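Local coordinates for probable leucine/isoleucine/valine-binding protein (PDB 4KV7), which probably binds leucine, isoleucine or valine as the extracytoplasmic solute-binding component of a transport system, though its function has not been established, at residues 36-39 with 40-44; 78-81 with 82-86; 162-165 with 166-170; 284-287 with 288-292. The protein carries 1 engineered substitution. All blocks are in the same frame, centred on the assembly; numbering follows the deposited sequence.

Overall arrangement
All four contacts are local: each joins adjoining residues and closes no long loop. They follow one another along the chain, and none nests or crosses. Contact 1 is a stretch of helix 31-50, which links the parallel strands 16-24 and 57-65. Contact 2 lies where helix 70-81 gives way to the loop leading to strand 89-90. Contact 3 makes the turn from strand 159-164 of the seven-stranded mixed sheet into helix 167-183. Contact 4 is a stretch of helix 281-293, which returns to the side of contact 1. There Ala43 CB packs 3.9 Å from Met290 SE, joining the two helices. Contacts 1 and 3 lie on opposite sides of the chain's centre, their centres about 26 Å apart.

Contact 1 of 4, residues 36-39 with 40-44; sequences NMRH and GILAA
His39, Gly40 and Leu42 carry this stretch of helix 31-50. The carbonyl of His39 accepts from Ala43 N, with O and N 2.8 Å apart. The imidazole takes its partner elsewhere: ND1 is hydrogen-bonded to Tyr293 OH on helix 281-293. Gly40 answers the residue four back: its N donates to Asn36 O at 3.0 Å. Leu42 does the same with Arg38, its N lying 2.9 Å from Arg38 O. The Leu42 side chain closes in on the same carbonyl, with CG 3.3 Å from Arg38 O.

The side-chain meeting is between Leu42 and Arg38. The arginine points CG opposite its backbone N (chi1 173°) and stays extended as far as NE. This carries its guanidinium one turn along to Leu42. CD1 of Leu42 sits over the centre of one guanidinium face, 3.5 Å above the plane; its nearest atom there is Arg38 CZ, at 3.6 Å. Arg38 and Leu42 both also touch Leu61 of strand 57-65, so this side of the helix rests on the strand that follows it in the beta-alpha-beta unit. Met37, present as selenomethionine, and Ile41 face helix 301-319 instead.

Every polar bond across the contact is made by the backbone. The methyl meets the charged group on its flat face, not along the directions of its N-H bonds, so the packing uses up none of the arginine's donors.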
loop_
_atom_site.group_PDB
_atom_site.type_symbol
_atom_site.label_atom_id
_atom_site.label_comp_id
_atom_site.label_asym_id
_atom_site.label_seq_id
_atom_site.Cartn_x
_atom_site.Cartn_y
_atom_site.Cartn_z
ATOM N N ASN A 36 -10.886 -1.887 -0.831
ATOM C CA ASN A 36 -10.475 -1.393 -2.132
ATOM C C ASN A 36 -9.356 -2.179 -2.784
ATOM O O ASN A 36 -9.349 -2.308 -4.010
ATOM C CB ASN A 36 -10.228 0.109 -2.078
ATOM C CG ASN A 36 -11.528 0.869 -1.977
ATOM O OD1 ASN A 36 -12.277 0.954 -2.947
ATOM N ND2 ASN A 36 -11.849 1.361 -0.790
HETATM N N MSE A 37 -8.453 -2.749 -1.989
HETATM C CA MSE A 37 -7.479 -3.682 -2.546
HETATM C C MSE A 37 -8.205 -4.876 -3.157
HETATM O O MSE A 37 -7.882 -5.317 -4.269
HETATM C CB MSE A 37 -6.509 -4.178 -1.473
HETATM C CG MSE A 37 -5.274 -3.323 -1.267
HETATM SE SE MSE A 37 -4.166 -3.136 -2.871
HETATM C CE MSE A 37 -3.332 -4.878 -2.944
ATOM N N ARG A 38 -9.180 -5.415 -2.430
ATOM C CA ARG A 38 -9.965 -6.529 -2.923
ATOM C C ARG A 38 -10.687 -6.164 -4.217
ATOM O O ARG A 38 -10.655 -6.933 -5.174
ATOM C CB ARG A 38 -10.953 -7.000 -1.855
ATOM C CG ARG A 38 -11.925 -8.064 -2.349
ATOM C CD ARG A 38 -12.746 -8.624 -1.199
ATOM N NE ARG A 38 -13.717 -9.631 -1.609
ATOM C CZ ARG A 38 -14.921 -9.344 -2.084
ATOM N NH1 ARG A 38 -15.310 -8.087 -2.239
ATOM N NH2 ARG A 38 -15.750 -10.321 -2.421
ATOM N N HIS A 39 -11.333 -5.003 -4.266
ATOM C CA HIS A 39 -12.008 -4.596 -5.491
ATOM C C HIS A 39 -11.051 -4.500 -6.679
ATOM O O HIS A 39 -11.410 -4.878 -7.795
ATOM C CB HIS A 39 -12.739 -3.269 -5.313
ATOM C CG HIS A 39 -14.015 -3.375 -4.540
ATOM N ND1 HIS A 39 -14.918 -4.398 -4.729
ATOM C CD2 HIS A 39 -14.549 -2.567 -3.594
ATOM C CE1 HIS A 39 -15.951 -4.220 -3.924
ATOM N NE2 HIS A 39 -15.755 -3.114 -3.231
ATOM N N GLY A 40 -9.857 -3.958 -6.462
ATOM C CA GLY A 40 -8.895 -3.835 -7.548
ATOM C C GLY A 40 -8.481 -5.185 -8.107
ATOM O O GLY A 40 -8.428 -5.374 -9.326
ATOM N N ILE A 41 -8.191 -6.124 -7.212
ATOM C CA ILE A 41 -7.863 -7.484 -7.626
ATOM C C ILE A 41 -9.037 -8.113 -8.379
ATOM O O ILE A 41 -8.863 -8.728 -9.437
ATOM C CB ILE A 41 -7.480 -8.353 -6.403
ATOM C CG1 ILE A 41 -6.136 -7.907 -5.830
ATOM C CG2 ILE A 41 -7.464 -9.843 -6.766
ATOM C CD1 ILE A 41 -4.958 -8.443 -6.587
ATOM N N LEU A 42 -10.240 -7.967 -7.838
ATOM C CA LEU A 42 -11.396 -8.570 -8.483
ATOM C C LEU A 42 -11.707 -7.939 -9.831
ATOM O O LEU A 42 -12.155 -8.624 -10.747
ATOM C CB LEU A 42 -12.615 -8.523 -7.564
ATOM C CG LEU A 42 -12.539 -9.430 -6.332
ATOM C CD1 LEU A 42 -13.747 -9.220 -5.434
ATOM C CD2 LEU A 42 -12.427 -10.903 -6.738
ATOM N N ALA A 43 -11.450 -6.642 -9.973
ATOM C CA ALA A 43 -11.648 -5.997 -11.267
ATOM C C ALA A 43 -10.656 -6.558 -12.290
ATOM O O ALA A 43 -11.006 -6.792 -13.452
ATOM C CB ALA A 43 -11.505 -4.492 -11.151
ATOM N N ALA A 44 -9.417 -6.785 -11.851
ATOM C CA ALA A 44 -8.416 -7.416 -12.718
ATOM C C ALA A 44 -8.846 -8.834 -13.102
ATOM O O ALA A 44 -8.715 -9.245 -14.251
ATOM C CB ALA A 44 -7.050 -7.430 -12.052
#

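Contact 2 of 4, residues 78-81 with 82-86; sequences HRLT and DEHEV
Leu80 meets both His84 and Val86 at the C-terminal end of helix 70-81, where the chain turns off toward strand 89-90. Leu80 CB lies 4.2 Å from Val86 CG2. Its CD2 approaches the ring of His84 at CD2, 4.1 Å away. The edge of that ring, close to its plane, meets Leu80 CA. Next to them Arg79 and Glu83 run side by side in the same direction. Their contact is Arg79 CD against Glu83 OE2 at 3.6 Å, and the charged atoms do not touch. Glu83 CG also sits over the centre of one face of the His84 ring.

Backbone bonds set these groups in place. Asp82 N still makes an ordinary helical bond to His78 O. His84 N then reaches five residues back, to Arg79 O at 3.0 Å. Glu85 has left-handed backbone angles (phi 53°, psi 41°), which swing the chain round for Val86 to return to the helix. Swapping Val86 for a glycine would remove both branches and would probably open a gap beside Leu80 CB and leave the chain beyond Glu85 freer to turn.

Further out, Arg326 holds the turn at two points, Thr81 O and Val86 O. Leu80 and His84 both pack on Ile62 of strand 57-65. Back at the turn itself, Val86 N donates almost straight to Leu80 O, at 3.1 Å and an N-H...O angle of 177°.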
loop_
_atom_site.group_PDB
_atom_site.type_symbol
_atom_site.label_atom_id
_atom_site.label_comp_id
_atom_site.label_asym_id
_atom_site.label_seq_id
_atom_site.Cartn_x
_atom_site.Cartn_y
_atom_site.Cartn_z
ATOM N N HIS A 78 -3.662 -19.672 8.258
ATOM C CA HIS A 78 -3.665 -21.121 8.383
ATOM C C HIS A 78 -4.778 -21.726 7.528
ATOM O O HIS A 78 -4.557 -22.712 6.834
ATOM C CB HIS A 78 -3.780 -21.550 9.848
ATOM C CG HIS A 78 -2.510 -21.371 10.622
ATOM N ND1 HIS A 78 -1.346 -22.036 10.296
ATOM C CD2 HIS A 78 -2.215 -20.599 11.693
ATOM C CE1 HIS A 78 -0.391 -21.682 11.138
ATOM N NE2 HIS A 78 -0.894 -20.818 12.000
ATOM N N ARG A 79 -5.959 -21.115 7.549
ATOM C CA ARG A 79 -7.068 -21.629 6.753
ATOM C C ARG A 79 -6.793 -21.506 5.254
ATOM O O ARG A 79 -7.062 -22.437 4.491
ATOM C CB ARG A 79 -8.390 -20.943 7.132
ATOM C CG ARG A 79 -8.880 -21.271 8.542
ATOM C CD ARG A 79 -10.408 -21.299 8.650
ATOM N NE ARG A 79 -11.025 -20.051 8.201
ATOM C CZ ARG A 79 -11.193 -18.976 8.964
ATOM N NH1 ARG A 79 -10.774 -18.980 10.224
ATOM N NH2 ARG A 79 -11.769 -17.890 8.465
ATOM N N LEU A 80 -6.239 -20.373 4.834
ATOM C CA LEU A 80 -5.960 -20.149 3.420
ATOM C C LEU A 80 -4.925 -21.135 2.889
ATOM O O LEU A 80 -5.074 -21.666 1.789
ATOM C CB LEU A 80 -5.484 -18.711 3.178
ATOM C CG LEU A 80 -6.547 -17.633 3.386
ATOM C CD1 LEU A 80 -5.892 -16.266 3.387
ATOM C CD2 LEU A 80 -7.608 -17.729 2.308
ATOM N N THR A 81 -3.878 -21.385 3.669
ATOM C CA THR A 81 -2.782 -22.234 3.201
ATOM C C THR A 81 -3.060 -23.722 3.407
ATOM O O THR A 81 -2.588 -24.560 2.636
ATOM C CB THR A 81 -1.439 -21.870 3.864
ATOM O OG1 THR A 81 -1.562 -21.961 5.289
ATOM C CG2 THR A 81 -1.018 -20.459 3.475
ATOM N N ASP A 82 -3.820 -24.057 4.444
ATOM C CA ASP A 82 -4.162 -25.448 4.704
ATOM C C ASP A 82 -5.428 -25.821 3.944
ATOM O O ASP A 82 -5.360 -26.333 2.827
ATOM C CB ASP A 82 -4.347 -25.681 6.207
ATOM C CG ASP A 82 -4.531 -27.150 6.566
ATOM O OD1 ASP A 82 -4.840 -27.966 5.674
ATOM O OD2 ASP A 82 -4.368 -27.487 7.758
ATOM N N GLU A 83 -6.588 -25.563 4.539
ATOM C CA GLU A 83 -7.823 -26.110 3.991
ATOM C C GLU A 83 -8.202 -25.564 2.611
ATOM O O GLU A 83 -8.722 -26.309 1.785
ATOM C CB GLU A 83 -8.986 -26.006 4.987
ATOM C CG GLU A 83 -9.670 -24.659 5.052
ATOM C CD GLU A 83 -10.647 -24.576 6.214
ATOM O OE1 GLU A 83 -11.865 -24.443 5.964
ATOM O OE2 GLU A 83 -10.189 -24.647 7.373
ATOM N N HIS A 84 -7.927 -24.291 2.344
ATOM C CA HIS A 84 -8.279 -23.728 1.041
ATOM C C HIS A 84 -7.238 -24.033 -0.029
ATOM O O HIS A 84 -7.515 -23.904 -1.224
ATOM C CB HIS A 84 -8.505 -22.220 1.141
ATOM C CG HIS A 84 -9.695 -21.848 1.966
ATOM N ND1 HIS A 84 -10.976 -22.244 1.643
ATOM C CD2 HIS A 84 -9.801 -21.109 3.094
ATOM C CE1 HIS A 84 -11.819 -21.770 2.543
ATOM N NE2 HIS A 84 -11.133 -21.078 3.435
ATOM N N GLU A 85 -6.043 -24.425 0.404
ATOM C CA GLU A 85 -4.965 -24.793 -0.516
ATOM C C GLU A 85 -4.686 -23.718 -1.562
ATOM O O GLU A 85 -4.468 -24.036 -2.733
ATOM C CB GLU A 85 -5.291 -26.117 -1.220
ATOM C CG GLU A 85 -5.506 -27.276 -0.274
ATOM C CD GLU A 85 -5.734 -28.587 -1.002
ATOM O OE1 GLU A 85 -6.569 -28.625 -1.932
ATOM O OE2 GLU A 85 -5.078 -29.581 -0.636
ATOM N N VAL A 86 -4.697 -22.454 -1.158
ATOM C CA VAL A 86 -4.548 -21.391 -2.146
ATOM C C VAL A 86 -3.176 -21.415 -2.818
ATOM O O VAL A 86 -2.190 -21.867 -2.231
ATOM C CB VAL A 86 -4.831 -19.989 -1.561
ATOM C CG1 VAL A 86 -6.233 -19.924 -0.973
ATOM C CG2 VAL A 86 -3.782 -19.590 -0.518
#

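Contact 3 of 4, residues 162-165 with 166-170; sequences FTQN and DSYGD
An N-cap starts helix 167-183 here, with Asp166 as the capping residue and Gln164 bracing it from the end of the strand. Asp166 OD1 accepts two weak bonds, from Tyr168 N at 2.9 Å and Gly169 N at 3.3 Å. With chi1 at 63°, CG stands between the backbone N and the carbonyl carbon, and the carboxylate folds back over the first turn. Asp166 OD2 takes Gln164 NE2 at 2.7 Å on the syn side, 21° out of the carboxylate plane. Arg198 makes a salt bridge to the same OD2.

This turn joins strand 159-164 to its helix in a beta-alpha-beta unit that ends in strand 193-196. Asn165 is the centre of an inverse gamma turn, with Asp166 N weakly bonded to Gln164 O. Gly169 CA comes 3.1 Å from Gln164 O in a CA-H...O contact. Any CB on this glycine would clash with that oxygen.

The Gln164 amide meets the edge of the Tyr168 ring, NE2 3.6 Å from CD2, with the two planes steeply inclined. NE2 is also bonded to Tyr68 OH. The Tyr168 side chain lies about 3 Å from a bound formate, probably from the crystallisation liquor, and its OH bonds to Gly224 O.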
loop_
_atom_site.group_PDB
_atom_site.type_symbol
_atom_site.label_atom_id
_atom_site.label_comp_id
_atom_site.label_asym_id
_atom_site.label_seq_id
_atom_site.Cartn_x
_atom_site.Cartn_y
_atom_site.Cartn_z
ATOM N N PHE A 162 4.221 11.589 12.944
ATOM C CA PHE A 162 3.032 11.126 13.658
ATOM C C PHE A 162 2.792 9.716 13.169
ATOM O O PHE A 162 2.481 9.521 11.991
ATOM C CB PHE A 162 1.828 12.001 13.333
ATOM C CG PHE A 162 0.558 11.519 13.968
ATOM C CD1 PHE A 162 0.341 11.670 15.331
ATOM C CD2 PHE A 162 -0.421 10.892 13.203
ATOM C CE1 PHE A 162 -0.834 11.205 15.912
ATOM C CE2 PHE A 162 -1.587 10.429 13.776
ATOM C CZ PHE A 162 -1.792 10.589 15.133
ATOM N N THR A 163 2.996 8.728 14.038
ATOM C CA THR A 163 3.014 7.349 13.556
ATOM C C THR A 163 2.254 6.383 14.443
ATOM O O THR A 163 2.121 6.577 15.648
ATOM C CB THR A 163 4.455 6.786 13.367
ATOM O OG1 THR A 163 4.992 6.355 14.617
ATOM C CG2 THR A 163 5.388 7.803 12.719
ATOM N N GLN A 164 1.804 5.302 13.829
ATOM C CA GLN A 164 1.125 4.238 14.541
ATOM C C GLN A 164 2.125 3.536 15.450
ATOM O O GLN A 164 3.274 3.299 15.050
ATOM C CB GLN A 164 0.554 3.268 13.520
ATOM C CG GLN A 164 -0.472 2.299 14.048
ATOM C CD GLN A 164 -1.207 1.682 12.897
ATOM O OE1 GLN A 164 -2.038 2.343 12.271
ATOM N NE2 GLN A 164 -0.868 0.440 12.556
ATOM N N ASN A 165 1.719 3.225 16.670
ATOM C CA ASN A 165 2.645 2.728 17.677
ATOM C C ASN A 165 2.830 1.219 17.580
ATOM O O ASN A 165 2.434 0.470 18.472
ATOM C CB ASN A 165 2.171 3.141 19.069
ATOM C CG ASN A 165 3.307 3.279 20.049
ATOM O OD1 ASN A 165 4.477 3.157 19.688
ATOM N ND2 ASN A 165 2.969 3.549 21.305
ATOM N N ASP A 166 3.428 0.791 16.473
ATOM C CA ASP A 166 3.639 -0.621 16.176
ATOM C C ASP A 166 4.675 -0.731 15.071
ATOM O O ASP A 166 5.351 0.257 14.743
ATOM C CB ASP A 166 2.324 -1.343 15.800
ATOM C CG ASP A 166 1.681 -0.812 14.527
ATOM O OD1 ASP A 166 2.322 -0.035 13.788
ATOM O OD2 ASP A 166 0.523 -1.210 14.249
ATOM N N SER A 167 4.796 -1.919 14.488
ATOM C CA SER A 167 5.820 -2.142 13.473
ATOM C C SER A 167 5.629 -1.313 12.200
ATOM O O SER A 167 6.602 -1.047 11.483
ATOM C CB SER A 167 5.900 -3.619 13.119
ATOM O OG SER A 167 4.629 -4.115 12.733
ATOM N N TYR A 168 4.402 -0.900 11.891
ATOM C CA TYR A 168 4.157 -0.023 10.749
ATOM C C TYR A 168 4.756 1.351 11.011
ATOM O O TYR A 168 5.579 1.858 10.230
ATOM C CB TYR A 168 2.650 0.079 10.478
ATOM C CG TYR A 168 2.204 1.207 9.584
ATOM C CD1 TYR A 168 2.941 1.595 8.461
ATOM C CD2 TYR A 168 1.003 1.865 9.836
ATOM C CE1 TYR A 168 2.492 2.589 7.635
ATOM C CE2 TYR A 168 0.548 2.877 9.020
ATOM C CZ TYR A 168 1.308 3.253 7.926
ATOM O OH TYR A 168 0.875 4.267 7.099
ATOM N N GLY A 169 4.340 1.968 12.107
ATOM C CA GLY A 169 4.835 3.287 12.427
ATOM C C GLY A 169 6.333 3.284 12.639
ATOM O O GLY A 169 7.025 4.214 12.200
ATOM N N ASP A 170 6.845 2.259 13.308
ATOM C CA ASP A 170 8.287 2.113 13.484
ATOM C C ASP A 170 9.003 2.155 12.136
ATOM O O ASP A 170 10.016 2.838 11.980
ATOM C CB ASP A 170 8.639 0.778 14.151
ATOM C CG ASP A 170 8.276 0.711 15.627
ATOM O OD1 ASP A 170 7.842 1.719 16.228
ATOM O OD2 ASP A 170 8.446 -0.395 16.185
#

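Contact 4 of 4, residues 284-287 with 288-292; sequences REYR and DAMRD
Arg284 O takes the N-H of Asp288 in the first of four successive alpha-helical bonds on helix 281-293; the two atoms are 3.0 Å apart. Asp288 CG, the carboxylate carbon, also lies 3.4 Å from Arg284 O. Next in line, Glu285 O accepts from Ala289 N. The side chain of Glu285 makes a salt bridge with Arg311 of helix 301-319.

Tyr286 brings the main side-chain contact. Besides accepting Met290 N at its carbonyl, it meets the selenomethionine side chain at Met290. Its chi1 of 160° sets CG beside the carbonyl carbon, and the ring lies alongside that chain. CG of Met290 comes over one face of the ring and reaches Tyr286 CE1 at 3.3 Å. The selenium stands 4.9 Å from the ring centroid, obliquely, in a Met-aromatic contact. At the far end of the ring, Tyr286 OH is hydrogen-bonded to Ser303 OG and Ser300 N, which holds the ring in place. Met290 also touches Ser303 and Ala43, so this side of the helix packs against helices 301-319 and 31-50.

Arg287 O closes the set with Arg291 N, while its guanidinium goes elsewhere, NH1 bonding to Ser278 O and Phe276 O. On the more exposed side Asp288 and Arg291 form a salt bridge three residues apart. A leucine in place of Asp288 would probably leave the Arg291 guanidinium without its charged mate and freer to move. Both terminal nitrogens of Arg291 grip one oxygen, Asp288 OD1: NH1 at 3.0 Å on its anti lone pair, and NH2 at 3.1 Å from above the carboxylate plane.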
loop_
_atom_site.group_PDB
_atom_site.type_symbol
_atom_site.label_atom_id
_atom_site.label_comp_id
_atom_site.label_asym_id
_atom_site.label_seq_id
_atom_site.Cartn_x
_atom_site.Cartn_y
_atom_site.Cartn_z
ATOM N N ARG A 284 -5.689 3.682 -17.925
ATOM C CA ARG A 284 -6.908 3.666 -18.731
ATOM C C ARG A 284 -7.568 2.287 -18.668
ATOM O O ARG A 284 -8.791 2.171 -18.586
ATOM C CB ARG A 284 -6.614 4.053 -20.181
ATOM C CG ARG A 284 -5.962 5.412 -20.318
ATOM C CD ARG A 284 -5.895 5.860 -21.764
ATOM N NE ARG A 284 -5.175 4.918 -22.622
ATOM C CZ ARG A 284 -4.520 5.260 -23.734
ATOM N NH1 ARG A 284 -4.470 6.522 -24.127
ATOM N NH2 ARG A 284 -3.910 4.336 -24.465
ATOM N N GLU A 285 -6.746 1.242 -18.673
ATOM C CA GLU A 285 -7.227 -0.131 -18.560
ATOM C C GLU A 285 -7.854 -0.400 -17.188
ATOM O O GLU A 285 -8.877 -1.073 -17.078
ATOM C CB GLU A 285 -6.088 -1.113 -18.876
ATOM C CG GLU A 285 -5.750 -1.169 -20.373
ATOM C CD GLU A 285 -4.354 -1.699 -20.685
ATOM O OE1 GLU A 285 -3.566 -1.970 -19.762
ATOM O OE2 GLU A 285 -4.041 -1.836 -21.883
ATOM N N TYR A 286 -7.242 0.131 -16.141
ATOM C CA TYR A 286 -7.824 0.100 -14.806
ATOM C C TYR A 286 -9.208 0.732 -14.807
ATOM O O TYR A 286 -10.151 0.158 -14.277
ATOM C CB TYR A 286 -6.901 0.835 -13.830
ATOM C CG TYR A 286 -7.571 1.296 -12.549
ATOM C CD1 TYR A 286 -7.917 0.395 -11.547
ATOM C CD2 TYR A 286 -7.834 2.646 -12.336
ATOM C CE1 TYR A 286 -8.516 0.830 -10.375
ATOM C CE2 TYR A 286 -8.431 3.090 -11.176
ATOM C CZ TYR A 286 -8.769 2.186 -10.192
ATOM O OH TYR A 286 -9.361 2.663 -9.045
ATOM N N ARG A 287 -9.344 1.909 -15.406
ATOM C CA ARG A 287 -10.635 2.590 -15.380
ATOM C C ARG A 287 -11.693 1.794 -16.136
ATOM O O ARG A 287 -12.835 1.707 -15.685
ATOM C CB ARG A 287 -10.540 4.021 -15.920
ATOM C CG ARG A 287 -9.728 4.952 -15.030
ATOM C CD ARG A 287 -10.078 6.422 -15.263
ATOM N NE ARG A 287 -9.729 6.844 -16.619
ATOM C CZ ARG A 287 -8.543 7.321 -16.978
ATOM N NH1 ARG A 287 -7.584 7.458 -16.079
ATOM N NH2 ARG A 287 -8.318 7.660 -18.239
ATOM N N ASP A 288 -11.319 1.203 -17.272
ATOM C CA ASP A 288 -12.262 0.382 -18.027
ATOM C C ASP A 288 -12.677 -0.838 -17.216
ATOM O O ASP A 288 -13.857 -1.196 -17.191
ATOM C CB ASP A 288 -11.650 -0.100 -19.347
ATOM C CG ASP A 288 -11.474 1.010 -20.376
ATOM O OD1 ASP A 288 -12.140 2.062 -20.280
ATOM O OD2 ASP A 288 -10.673 0.800 -21.320
ATOM N N ALA A 289 -11.711 -1.479 -16.562
ATOM C CA ALA A 289 -11.988 -2.678 -15.779
ATOM C C ALA A 289 -12.903 -2.353 -14.611
ATOM O O ALA A 289 -13.849 -3.093 -14.337
ATOM C CB ALA A 289 -10.703 -3.321 -15.293
HETATM N N MSE A 290 -12.634 -1.242 -13.928
HETATM C CA MSE A 290 -13.492 -0.805 -12.826
HETATM C C MSE A 290 -14.906 -0.481 -13.287
HETATM O O MSE A 290 -15.887 -0.840 -12.622
HETATM C CB MSE A 290 -12.889 0.413 -12.129
HETATM C CG MSE A 290 -11.641 0.100 -11.333
HETATM SE SE MSE A 290 -11.986 -0.873 -9.677
HETATM C CE MSE A 290 -12.730 0.610 -8.659
ATOM N N ARG A 291 -15.013 0.202 -14.422
ATOM C CA ARG A 291 -16.312 0.596 -14.939
ATOM C C ARG A 291 -17.169 -0.636 -15.237
ATOM O O ARG A 291 -18.367 -0.662 -14.931
ATOM C CB ARG A 291 -16.155 1.455 -16.194
ATOM C CG ARG A 291 -17.451 2.106 -16.655
ATOM C CD ARG A 291 -17.244 2.997 -17.876
ATOM N NE ARG A 291 -16.758 2.233 -19.023
ATOM C CZ ARG A 291 -15.506 2.272 -19.477
ATOM N NH1 ARG A 291 -14.604 3.056 -18.902
ATOM N NH2 ARG A 291 -15.154 1.532 -20.518
ATOM N N ASP A 292 -16.555 -1.658 -15.829
ATOM C CA ASP A 292 -17.275 -2.883 -16.168
ATOM C C ASP A 292 -17.548 -3.739 -14.934
ATOM O O ASP A 292 -18.563 -4.430 -14.866
ATOM C CB ASP A 292 -16.500 -3.704 -17.202
ATOM C CG ASP A 292 -16.595 -3.130 -18.607
ATOM O OD1 ASP A 292 -17.359 -2.161 -18.820
ATOM O OD2 ASP A 292 -15.907 -3.668 -19.503
#